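Local coordinates for uncharacterized protein (Eubacterium siraeum, PDB 4OBM) that is of unknown function but belongs to the LytR-CpsA-Psr family and probably acts in cell-envelope assembly or its regulation, at residues G183-F195 with Y209-S221. Numbering follows the deposited sequence.
Sequences GTSSKTLDEYINF and YDAKVKAIVYTLS
Gly183 and Leu220 tie the two backbones together where segment 183-195 begins and segment 209-221 ends: Gly183 N donates to Leu220 O over 2.8 Å, approaching from above the carbonyl plane. Helix 186-195 leads away from this tie and helix 213-220 runs into it, their axes 10.6 Å apart at closest approach and 122° between their N-to-C directions. Ser185 is the N-cap of the first helix, its OG accepting from Thr188 N. Between the axes Leu189 enters as a knob into a hole lined by Tyr209, Ile216, Val217 and Leu220. Its CD1 does most of the touching, 3.7 Å from Val217 CG2 and 3.8 Å from Ile216 CG2, while Phe181 of helix 164-181 touches both Leu189 and Leu220. This is helix-on-helix packing beside the central mixed sheet, which Ile216 also reaches through Phe24 of strand 24-30; it illustrates how a leucine can fit between one helix, here 213-220, and a tyrosine at the end of another, the short helix 206-210. At the far end, Tyr209 stands as a wedge. With CG anti to the backbone N (chi1 168°), its ring is carried from helix 206-210 to a place between Ile193 on helix 186-195 and Val213 at the start of helix 213-220. Ile193 CG2 lies 3.5 Å from the ring centroid, almost on the normal, in a CH-pi contact. Val213 CB covers the opposite face nearer the rim. The phenol OH donates to Asp190 OD1 over 2.8 Å, meeting it from above the carboxylate plane, and the ring and carboxylate planes are turned 66° apart. Thus the apolar face and the polar end of one residue grip successive turns of the same helix. A leucine in place of Tyr209 would probably leave Asp190 OD1 without its phenol donor and Ile193 CG2 without an aromatic face. Nearer the backbone tie, Ser186 lays its CB 3.8 Å from Val217 CG2.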
# COMPACT_ATOMS: atom_id res chain seq x y z
N GLY A 183 -6.45 -15.03 8.39
CA GLY A 183 -6.57 -15.88 9.57
C GLY A 183 -5.99 -15.29 10.85
O GLY A 183 -6.04 -15.97 11.88
N THR A 184 -5.45 -14.04 10.80
CA THR A 184 -4.91 -13.43 12.02
C THR A 184 -6.04 -12.97 12.95
O THR A 184 -7.17 -12.73 12.48
CB THR A 184 -3.91 -12.28 11.76
OG1 THR A 184 -4.46 -11.30 10.88
CG2 THR A 184 -2.57 -12.77 11.27
N SER A 185 -5.74 -12.90 14.26
CA SER A 185 -6.69 -12.46 15.29
C SER A 185 -6.54 -10.96 15.57
O SER A 185 -5.55 -10.35 15.15
CB SER A 185 -6.47 -13.25 16.58
OG SER A 185 -5.21 -12.96 17.16
N SER A 186 -7.52 -10.38 16.29
CA SER A 186 -7.46 -8.98 16.70
C SER A 186 -6.31 -8.79 17.71
O SER A 186 -5.68 -7.74 17.69
CB SER A 186 -8.80 -8.51 17.27
OG SER A 186 -9.13 -9.20 18.46
N LYS A 187 -6.01 -9.82 18.53
CA LYS A 187 -4.91 -9.84 19.51
C LYS A 187 -3.55 -9.67 18.80
O LYS A 187 -2.72 -8.87 19.24
CB LYS A 187 -4.94 -11.14 20.33
CG LYS A 187 -4.00 -11.15 21.53
CD LYS A 187 -4.22 -12.37 22.42
CE LYS A 187 -3.54 -12.19 23.76
NZ LYS A 187 -4.52 -12.10 24.88
N THR A 188 -3.34 -10.42 17.69
CA THR A 188 -2.14 -10.36 16.85
C THR A 188 -2.08 -8.99 16.16
O THR A 188 -1.06 -8.30 16.25
CB THR A 188 -2.15 -11.52 15.84
OG1 THR A 188 -2.05 -12.76 16.54
CG2 THR A 188 -1.02 -11.43 14.85
N LEU A 189 -3.19 -8.59 15.50
CA LEU A 189 -3.30 -7.29 14.83
C LEU A 189 -3.06 -6.13 15.81
O LEU A 189 -2.59 -5.07 15.37
CB LEU A 189 -4.68 -7.13 14.17
CG LEU A 189 -4.90 -7.83 12.83
CD1 LEU A 189 -6.32 -7.61 12.36
CD2 LEU A 189 -3.91 -7.34 11.76
N ASP A 190 -3.38 -6.34 17.13
CA ASP A 190 -3.16 -5.34 18.19
C ASP A 190 -1.67 -5.10 18.39
O ASP A 190 -1.29 -3.99 18.76
CB ASP A 190 -3.79 -5.77 19.53
CG ASP A 190 -5.29 -5.62 19.65
OD1 ASP A 190 -5.87 -4.80 18.90
OD2 ASP A 190 -5.88 -6.34 20.47
N GLU A 191 -0.82 -6.15 18.17
CA GLU A 191 0.64 -6.01 18.26
C GLU A 191 1.15 -5.22 17.05
O GLU A 191 2.09 -4.45 17.19
CB GLU A 191 1.35 -7.38 18.30
CG GLU A 191 0.94 -8.33 19.42
CD GLU A 191 1.15 -9.82 19.14
OE1 GLU A 191 1.74 -10.17 18.09
OE2 GLU A 191 0.71 -10.63 19.98
N TYR A 192 0.55 -5.41 15.88
CA TYR A 192 1.01 -4.73 14.67
C TYR A 192 0.71 -3.23 14.77
O TYR A 192 1.61 -2.42 14.63
CB TYR A 192 0.42 -5.35 13.38
CG TYR A 192 0.66 -6.85 13.21
CD1 TYR A 192 1.73 -7.48 13.83
CD2 TYR A 192 -0.17 -7.61 12.41
CE1 TYR A 192 1.92 -8.86 13.72
CE2 TYR A 192 0.03 -8.98 12.26
CZ TYR A 192 1.09 -9.60 12.90
OH TYR A 192 1.31 -10.95 12.71
N ILE A 193 -0.54 -2.88 15.12
CA ILE A 193 -0.97 -1.50 15.28
C ILE A 193 -0.26 -0.80 16.44
O ILE A 193 -0.00 0.40 16.34
CB ILE A 193 -2.51 -1.36 15.37
CG1 ILE A 193 -2.95 0.04 14.90
CG2 ILE A 193 -3.06 -1.70 16.75
CD1 ILE A 193 -2.69 0.32 13.39
N ASN A 194 0.06 -1.54 17.53
CA ASN A 194 0.80 -0.94 18.64
C ASN A 194 2.17 -0.46 18.13
O ASN A 194 2.60 0.64 18.49
CB ASN A 194 0.93 -1.91 19.82
CG ASN A 194 1.70 -1.37 21.00
OD1 ASN A 194 2.85 -1.75 21.23
ND2 ASN A 194 1.09 -0.48 21.78
N PHE A 195 2.81 -1.25 17.22
CA PHE A 195 4.09 -0.89 16.59
C PHE A 195 3.93 0.32 15.62
O PHE A 195 4.76 1.23 15.63
CB PHE A 195 4.72 -2.09 15.83
CG PHE A 195 5.95 -1.70 15.06
CD1 PHE A 195 7.16 -1.46 15.71
CD2 PHE A 195 5.90 -1.52 13.68
CE1 PHE A 195 8.29 -1.04 14.99
CE2 PHE A 195 7.03 -1.08 12.97
CZ PHE A 195 8.22 -0.89 13.63
N TYR A 209 -8.02 2.80 14.29
CA TYR A 209 -7.88 1.34 14.28
C TYR A 209 -9.10 0.66 14.96
O TYR A 209 -9.65 -0.27 14.37
CB TYR A 209 -6.56 0.91 14.95
CG TYR A 209 -6.47 -0.58 15.25
CD1 TYR A 209 -6.05 -1.48 14.28
CD2 TYR A 209 -6.76 -1.07 16.53
CE1 TYR A 209 -5.92 -2.84 14.57
CE2 TYR A 209 -6.65 -2.43 16.81
CZ TYR A 209 -6.21 -3.31 15.84
OH TYR A 209 -6.09 -4.65 16.13
N ASP A 210 -9.51 1.14 16.18
CA ASP A 210 -10.62 0.58 16.97
C ASP A 210 -11.98 0.63 16.27
O ASP A 210 -12.88 -0.14 16.61
CB ASP A 210 -10.74 1.32 18.31
CG ASP A 210 -9.59 1.11 19.28
OD1 ASP A 210 -8.65 0.34 18.94
OD2 ASP A 210 -9.63 1.71 20.37
N ALA A 211 -12.15 1.56 15.33
CA ALA A 211 -13.39 1.72 14.59
C ALA A 211 -13.42 0.80 13.36
O ALA A 211 -14.51 0.56 12.80
CB ALA A 211 -13.55 3.18 14.18
N LYS A 212 -12.25 0.25 12.96
CA LYS A 212 -12.10 -0.57 11.74
C LYS A 212 -11.71 -2.02 11.97
O LYS A 212 -12.12 -2.86 11.17
CB LYS A 212 -11.07 0.07 10.78
CG LYS A 212 -11.41 1.49 10.31
CD LYS A 212 -12.56 1.57 9.30
CE LYS A 212 -13.50 2.70 9.61
NZ LYS A 212 -13.80 3.53 8.42
N VAL A 213 -10.94 -2.33 13.04
CA VAL A 213 -10.46 -3.69 13.36
C VAL A 213 -11.57 -4.79 13.24
O VAL A 213 -11.28 -5.86 12.72
CB VAL A 213 -9.72 -3.77 14.73
CG1 VAL A 213 -10.63 -3.44 15.92
CG2 VAL A 213 -9.04 -5.12 14.90
N LYS A 214 -12.83 -4.51 13.66
CA LYS A 214 -13.92 -5.50 13.54
C LYS A 214 -14.11 -5.93 12.09
O LYS A 214 -14.19 -7.12 11.84
CB LYS A 214 -15.25 -5.00 14.13
CG LYS A 214 -15.29 -5.07 15.65
CD LYS A 214 -16.67 -4.76 16.20
CE LYS A 214 -16.62 -4.25 17.62
NZ LYS A 214 -16.12 -5.27 18.58
N ALA A 215 -14.13 -4.97 11.15
CA ALA A 215 -14.25 -5.27 9.70
C ALA A 215 -12.99 -5.96 9.16
O ALA A 215 -13.11 -6.88 8.36
CB ALA A 215 -14.51 -3.99 8.92
N ILE A 216 -11.78 -5.49 9.58
CA ILE A 216 -10.49 -6.07 9.16
C ILE A 216 -10.46 -7.56 9.56
O ILE A 216 -10.29 -8.40 8.68
CB ILE A 216 -9.28 -5.27 9.73
CG1 ILE A 216 -9.28 -3.81 9.25
CG2 ILE A 216 -7.95 -5.96 9.37
CD1 ILE A 216 -8.33 -2.84 10.02
N VAL A 217 -10.68 -7.89 10.84
CA VAL A 217 -10.66 -9.26 11.35
C VAL A 217 -11.73 -10.09 10.63
O VAL A 217 -11.43 -11.22 10.23
CB VAL A 217 -10.81 -9.32 12.89
CG1 VAL A 217 -10.98 -10.76 13.40
CG2 VAL A 217 -9.62 -8.65 13.58
N TYR A 218 -12.94 -9.52 10.38
CA TYR A 218 -13.99 -10.20 9.64
C TYR A 218 -13.48 -10.64 8.28
O TYR A 218 -13.63 -11.81 7.95
CB TYR A 218 -15.25 -9.32 9.47
CG TYR A 218 -16.30 -9.96 8.57
CD1 TYR A 218 -16.21 -9.85 7.19
CD2 TYR A 218 -17.37 -10.65 9.10
CE1 TYR A 218 -17.13 -10.48 6.35
CE2 TYR A 218 -18.31 -11.27 8.27
CZ TYR A 218 -18.19 -11.18 6.90
OH TYR A 218 -19.12 -11.75 6.07
N THR A 219 -12.93 -9.69 7.48
CA THR A 219 -12.43 -9.91 6.11
C THR A 219 -11.30 -10.96 6.06
O THR A 219 -11.28 -11.77 5.13
CB THR A 219 -11.99 -8.56 5.50
OG1 THR A 219 -13.16 -7.86 5.09
CG2 THR A 219 -11.05 -8.70 4.31
N LEU A 220 -10.38 -10.92 7.02
CA LEU A 220 -9.24 -11.85 7.07
C LEU A 220 -9.62 -13.24 7.62
O LEU A 220 -8.90 -14.20 7.37
CB LEU A 220 -8.09 -11.25 7.92
CG LEU A 220 -7.52 -9.91 7.49
CD1 LEU A 220 -6.61 -9.37 8.58
CD2 LEU A 220 -6.77 -10.02 6.15
N SER A 221 -10.75 -13.33 8.36
CA SER A 221 -11.27 -14.59 8.91
C SER A 221 -12.13 -15.35 7.86
O SER A 221 -12.65 -16.43 8.17
CB SER A 221 -12.07 -14.32 10.17
OG SER A 221 -13.30 -13.67 9.87